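PDB 3OD1: ATP phosphoribosyltransferase regulatory subunit from Bacillus halodurans, which is probably required for the first step of histidine biosynthesis and may allow feedback regulation of ATP phosphoribosyltransferase by histidine. Local coordinates for residues A90-L104 against D301-A313. Numbering follows the deposited sequence.
Sequences ARLVASSLKDRAYPL and DELLSKFHRPAQA
Ala90, on helix 86-94, packs its methyl against the ring of Phe307 (CB to CD2 3.7 Å) and against methyl groups of Leu303 and Leu304. The Phe307 ring lays one face on the helix backbone at Ala90 and Arg91, with Arg91 N over its centre, while Arg91 CB meets its CE1 at 3.5 Å. The Arg91 guanidinium turns away to salt bridges with Glu52 and with Asp18 of the second subunit. The Val93 and Leu304 side chains cross at about a right angle, touching through CG1 and CD1 (4.1 Å), and Ile134 of strand 125-134 touches both. Outward, Ala94 CB rests on Phe307 CB, and Ala311 CB approaches Tyr102 CE1 obliquely. Arg309 carries the polar edge. With CG anti to the backbone N (chi1 -164°) and the chain extended as far as NE, it reaches into the loop 95-101. Its guanidinium lies flat on the Tyr102 ring, planes 16° apart, CZ 3.9 Å from the ring centroid in a cation-pi stack; Lys98 O sits over the opposite face. Along its rim, NH2 gives Arg100 O a nearly straight bond (2.7 Å, 167°), NH1 donates to Val93 O (3.0 Å) and weakly to Leu97 O, and a water links NH2 to Tyr102 N. Tyr102 OH returns a bond to Arg309 O at 3.1 Å; the two side chains pass in opposite directions, each gripping the other's segment. A leucine in place of Arg309 would probably leave the carbonyls of Val93 and Arg100 without this donor and Tyr102 without its stacking partner. His308, at positive phi, completes a Schellman motif, with Arg309 N bonded to Leu304 O, which ends the short helix 303-306 and turns the chain toward strand 313-319 of the mixed sheet in the class-II synthetase-like core.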
loop_
_atom_site.group_PDB
_atom_site.type_symbol
_atom_site.label_atom_id
_atom_site.label_comp_id
_atom_site.label_asym_id
_atom_site.label_seq_id
_atom_site.Cartn_x
_atom_site.Cartn_y
_atom_site.Cartn_z
ATOM N N ALA B 90 -2.648 16.046 8.921
ATOM C CA ALA B 90 -2.635 17.216 9.798
ATOM C C ALA B 90 -1.646 17.006 10.949
ATOM O O ALA B 90 -0.875 17.912 11.291
ATOM C CB ALA B 90 -4.034 17.512 10.328
ATOM N N ARG B 91 -1.665 15.812 11.538
ATOM C CA ARG B 91 -0.707 15.475 12.593
ATOM C C ARG B 91 0.725 15.601 12.085
ATOM O O ARG B 91 1.593 16.163 12.751
ATOM C CB ARG B 91 -0.936 14.058 13.150
ATOM C CG ARG B 91 0.078 13.670 14.267
ATOM C CD ARG B 91 -0.103 12.232 14.789
ATOM N NE ARG B 91 -0.153 11.245 13.706
ATOM C CZ ARG B 91 0.821 11.028 12.826
ATOM N NH1 ARG B 91 1.954 11.717 12.891
ATOM N NH2 ARG B 91 0.658 10.120 11.865
ATOM N N LEU B 92 0.962 15.067 10.895
ATOM C CA LEU B 92 2.295 15.052 10.307
ATOM C C LEU B 92 2.771 16.480 10.123
ATOM O O LEU B 92 3.892 16.832 10.505
ATOM C CB LEU B 92 2.228 14.330 8.961
ATOM C CG LEU B 92 3.438 13.593 8.402
ATOM C CD1 LEU B 92 3.089 13.032 7.043
ATOM C CD2 LEU B 92 4.609 14.537 8.293
ATOM N N VAL B 93 1.899 17.303 9.547
ATOM C CA VAL B 93 2.185 18.704 9.263
ATOM C C VAL B 93 2.542 19.513 10.507
ATOM O O VAL B 93 3.445 20.347 10.454
ATOM C CB VAL B 93 1.001 19.382 8.534
ATOM C CG1 VAL B 93 1.211 20.896 8.437
ATOM C CG2 VAL B 93 0.828 18.772 7.149
ATOM N N ALA B 94 1.835 19.277 11.612
ATOM C CA ALA B 94 2.063 20.045 12.835
ATOM C C ALA B 94 3.240 19.519 13.654
ATOM O O ALA B 94 3.608 20.128 14.648
ATOM C CB ALA B 94 0.811 20.080 13.695
ATOM N N SER B 95 3.829 18.400 13.246
ATOM C CA SER B 95 4.936 17.823 14.010
ATOM C C SER B 95 6.184 17.599 13.161
ATOM O O SER B 95 7.073 18.447 13.144
ATOM C CB SER B 95 4.501 16.521 14.676
ATOM O OG SER B 95 4.039 15.597 13.715
ATOM N N SER B 96 6.239 16.458 12.473
ATOM C CA SER B 96 7.356 16.081 11.596
ATOM C C SER B 96 7.735 17.184 10.603
ATOM O O SER B 96 8.909 17.380 10.287
ATOM C CB SER B 96 7.000 14.809 10.802
ATOM O OG SER B 96 6.776 13.665 11.628
ATOM N N LEU B 97 6.731 17.887 10.092
ATOM C CA LEU B 97 6.956 18.887 9.061
ATOM C C LEU B 97 6.690 20.288 9.573
ATOM O O LEU B 97 6.391 21.176 8.779
ATOM C CB LEU B 97 6.030 18.640 7.866
ATOM C CG LEU B 97 6.072 17.306 7.125
ATOM C CD1 LEU B 97 4.947 17.253 6.088
ATOM C CD2 LEU B 97 7.427 17.086 6.476
ATOM N N LYS B 98 6.785 20.493 10.887
ATOM C CA LYS B 98 6.427 21.787 11.465
ATOM C C LYS B 98 7.319 22.904 10.948
ATOM O O LYS B 98 6.896 24.062 10.866
ATOM C CB LYS B 98 6.440 21.748 12.998
ATOM C CG LYS B 98 7.751 21.311 13.630
ATOM C CD LYS B 98 7.639 21.383 15.146
ATOM C CE LYS B 98 8.596 20.423 15.835
ATOM N NZ LYS B 98 8.155 18.999 15.737
ATOM N N ASP B 99 8.547 22.550 10.582
ATOM C CA ASP B 99 9.501 23.531 10.084
ATOM C C ASP B 99 9.475 23.695 8.559
ATOM O O ASP B 99 10.302 24.411 7.988
ATOM C CB ASP B 99 10.909 23.212 10.587
ATOM C CG ASP B 99 11.105 23.611 12.038
ATOM O OD1 ASP B 99 10.868 24.797 12.359
ATOM O OD2 ASP B 99 11.483 22.745 12.858
ATOM N N ARG B 100 8.523 23.037 7.903
ATOM C CA ARG B 100 8.282 23.314 6.496
ATOM C C ARG B 100 7.179 24.363 6.396
ATOM O O ARG B 100 6.062 24.144 6.865
ATOM C CB ARG B 100 7.912 22.035 5.742
ATOM C CG ARG B 100 8.824 20.862 6.066
ATOM C CD ARG B 100 9.004 19.928 4.877
ATOM N NE ARG B 100 9.781 18.742 5.238
ATOM C CZ ARG B 100 10.076 17.747 4.402
ATOM N NH1 ARG B 100 9.665 17.791 3.138
ATOM N NH2 ARG B 100 10.782 16.707 4.834
ATOM N N ALA B 101 7.508 25.505 5.799
ATOM C CA ALA B 101 6.594 26.640 5.728
ATOM C C ALA B 101 5.412 26.382 4.801
ATOM O O ALA B 101 5.538 25.684 3.788
ATOM C CB ALA B 101 7.342 27.906 5.292
ATOM N N TYR B 102 4.261 26.952 5.157
ATOM C CA TYR B 102 3.072 26.858 4.318
ATOM C C TYR B 102 3.303 27.665 3.044
ATOM O O TYR B 102 4.112 28.591 3.044
ATOM C CB TYR B 102 1.838 27.381 5.061
ATOM C CG TYR B 102 1.337 26.483 6.178
ATOM C CD1 TYR B 102 0.763 27.027 7.323
ATOM C CD2 TYR B 102 1.430 25.089 6.089
ATOM C CE1 TYR B 102 0.292 26.223 8.355
ATOM C CE2 TYR B 102 0.960 24.267 7.129
ATOM C CZ TYR B 102 0.390 24.848 8.259
ATOM O OH TYR B 102 -0.087 24.065 9.294
ATOM N N PRO B 103 2.601 27.311 1.951
ATOM C CA PRO B 103 1.651 26.195 1.883
ATOM C C PRO B 103 2.318 24.850 1.596
ATOM O O PRO B 103 3.349 24.781 0.920
ATOM C CB PRO B 103 0.749 26.572 0.699
ATOM C CG PRO B 103 1.216 27.916 0.218
ATOM C CD PRO B 103 2.617 28.068 0.692
ATOM N N LEU B 104 1.707 23.786 2.098
ATOM C CA LEU B 104 2.173 22.435 1.839
ATOM C C LEU B 104 1.204 21.699 0.926
ATOM O O LEU B 104 -0.023 21.815 1.065
ATOM C CB LEU B 104 2.321 21.676 3.149
ATOM C CG LEU B 104 3.531 22.102 3.974
ATOM C CD1 LEU B 104 3.354 21.692 5.427
ATOM C CD2 LEU B 104 4.792 21.492 3.366
ATOM N N ASP B 301 -11.163 24.281 7.508
ATOM C CA ASP B 301 -10.241 25.303 8.016
ATOM C C ASP B 301 -9.965 25.279 9.523
ATOM O O ASP B 301 -9.153 26.064 10.000
ATOM C CB ASP B 301 -10.721 26.715 7.638
ATOM C CG ASP B 301 -10.497 27.047 6.166
ATOM O OD1 ASP B 301 -9.849 26.255 5.439
ATOM O OD2 ASP B 301 -10.974 28.118 5.734
ATOM N N GLU B 302 -10.626 24.396 10.264
ATOM C CA GLU B 302 -10.430 24.344 11.717
ATOM C C GLU B 302 -9.671 23.095 12.200
ATOM O O GLU B 302 -9.359 22.963 13.384
ATOM C CB GLU B 302 -11.773 24.470 12.445
ATOM C CG GLU B 302 -12.483 25.794 12.166
ATOM C CD GLU B 302 -11.588 26.994 12.459
ATOM O OE1 GLU B 302 -10.776 26.927 13.413
ATOM O OE2 GLU B 302 -11.690 28.004 11.730
ATOM N N LEU B 303 -9.351 22.183 11.298
ATOM C CA LEU B 303 -8.664 20.963 11.730
ATOM C C LEU B 303 -7.238 21.218 12.219
ATOM O O LEU B 303 -6.863 20.758 13.296
ATOM C CB LEU B 303 -8.653 19.906 10.630
ATOM C CG LEU B 303 -8.014 18.559 10.990
ATOM C CD1 LEU B 303 -8.795 17.851 12.100
ATOM C CD2 LEU B 303 -7.936 17.675 9.759
ATOM N N LEU B 304 -6.440 21.940 11.434
ATOM C CA LEU B 304 -5.031 22.123 11.792
ATOM C C LEU B 304 -4.859 22.788 13.156
ATOM O O LEU B 304 -3.852 22.559 13.840
ATOM C CB LEU B 304 -4.258 22.882 10.703
ATOM C CG LEU B 304 -3.605 22.021 9.607
ATOM C CD1 LEU B 304 -2.502 21.132 10.178
ATOM C CD2 LEU B 304 -4.640 21.170 8.884
ATOM N N SER B 305 -5.837 23.606 13.547
ATOM C CA SER B 305 -5.822 24.250 14.860
ATOM C C SER B 305 -5.847 23.224 15.980
ATOM O O SER B 305 -5.240 23.432 17.026
ATOM C CB SER B 305 -7.009 25.199 15.022
ATOM O OG SER B 305 -6.880 26.315 14.164
ATOM N N LYS B 306 -6.564 22.122 15.765
ATOM C CA LYS B 306 -6.628 21.050 16.755
ATOM C C LYS B 306 -5.285 20.345 16.961
ATOM O O LYS B 306 -5.102 19.646 17.954
ATOM C CB LYS B 306 -7.715 20.041 16.387
ATOM C CG LYS B 306 -9.102 20.632 16.468
ATOM C CD LYS B 306 -10.158 19.682 15.972
ATOM C CE LYS B 306 -11.515 20.380 15.919
ATOM N NZ LYS B 306 -12.580 19.417 15.505
ATOM N N PHE B 307 -4.358 20.525 16.020
ATOM C CA PHE B 307 -2.995 20.009 16.167
ATOM C C PHE B 307 -2.009 21.119 16.506
ATOM O O PHE B 307 -0.798 20.898 16.493
ATOM C CB PHE B 307 -2.545 19.278 14.898
ATOM C CG PHE B 307 -3.265 17.998 14.680
ATOM C CD1 PHE B 307 -2.795 16.828 15.245
ATOM C CD2 PHE B 307 -4.445 17.970 13.953
ATOM C CE1 PHE B 307 -3.475 15.636 15.063
ATOM C CE2 PHE B 307 -5.135 16.793 13.775
ATOM C CZ PHE B 307 -4.646 15.620 14.330
ATOM N N HIS B 308 -2.551 22.305 16.780
ATOM C CA HIS B 308 -1.787 23.460 17.248
ATOM C C HIS B 308 -0.905 24.105 16.190
ATOM O O HIS B 308 0.079 24.773 16.513
ATOM C CB HIS B 308 -0.986 23.111 18.505
ATOM C CG HIS B 308 -1.799 22.406 19.544
ATOM N ND1 HIS B 308 -1.550 21.104 19.929
ATOM C CD2 HIS B 308 -2.887 22.806 20.243
ATOM C CE1 HIS B 308 -2.440 20.743 20.838
ATOM N NE2 HIS B 308 -3.262 21.755 21.044
ATOM N N ARG B 309 -1.265 23.915 14.926
ATOM C CA ARG B 309 -0.637 24.670 13.846
ATOM C C ARG B 309 -1.710 25.225 12.906
ATOM O O ARG B 309 -1.786 24.822 11.734
ATOM C CB ARG B 309 0.364 23.820 13.060
ATOM C CG ARG B 309 1.299 24.682 12.208
ATOM C CD ARG B 309 2.247 23.871 11.328
ATOM N NE ARG B 309 2.914 24.753 10.375
ATOM C CZ ARG B 309 3.784 24.363 9.449
ATOM N NH1 ARG B 309 4.121 23.089 9.333
ATOM N NH2 ARG B 309 4.324 25.267 8.639
ATOM N N PRO B 310 -2.533 26.157 13.418
ATOM C CA PRO B 310 -3.718 26.623 12.686
ATOM C C PRO B 310 -3.376 26.953 11.249
ATOM O O PRO B 310 -2.350 27.590 10.984
ATOM C CB PRO B 310 -4.110 27.910 13.423
ATOM C CG PRO B 310 -3.554 27.751 14.795
ATOM C CD PRO B 310 -2.291 26.939 14.646
ATOM N N ALA B 311 -4.232 26.519 10.330
ATOM C CA ALA B 311 -4.110 26.899 8.930
ATOM C C ALA B 311 -5.419 26.618 8.230
ATOM O O ALA B 311 -6.185 25.764 8.666
ATOM C CB ALA B 311 -2.989 26.131 8.259
ATOM N N GLN B 312 -5.682 27.363 7.161
ATOM C CA GLN B 312 -6.750 27.021 6.242
ATOM C C GLN B 312 -6.270 25.795 5.474
ATOM O O GLN B 312 -5.066 25.566 5.347
ATOM C CB GLN B 312 -7.044 28.196 5.295
ATOM C CG GLN B 312 -7.229 29.522 6.020
ATOM C CD GLN B 312 -7.441 30.689 5.067
ATOM O OE1 GLN B 312 -8.531 30.864 4.520
ATOM N NE2 GLN B 312 -6.395 31.495 4.866
ATOM N N ALA B 313 -7.204 24.973 5.008
ATOM C CA ALA B 313 -6.831 23.748 4.308
ATOM C C ALA B 313 -7.968 23.256 3.433
ATOM O O ALA B 313 -9.148 23.426 3.762
ATOM C CB ALA B 313 -6.396 22.659 5.290
HETATM O O HOH W 1 4.617 28.247 7.816
#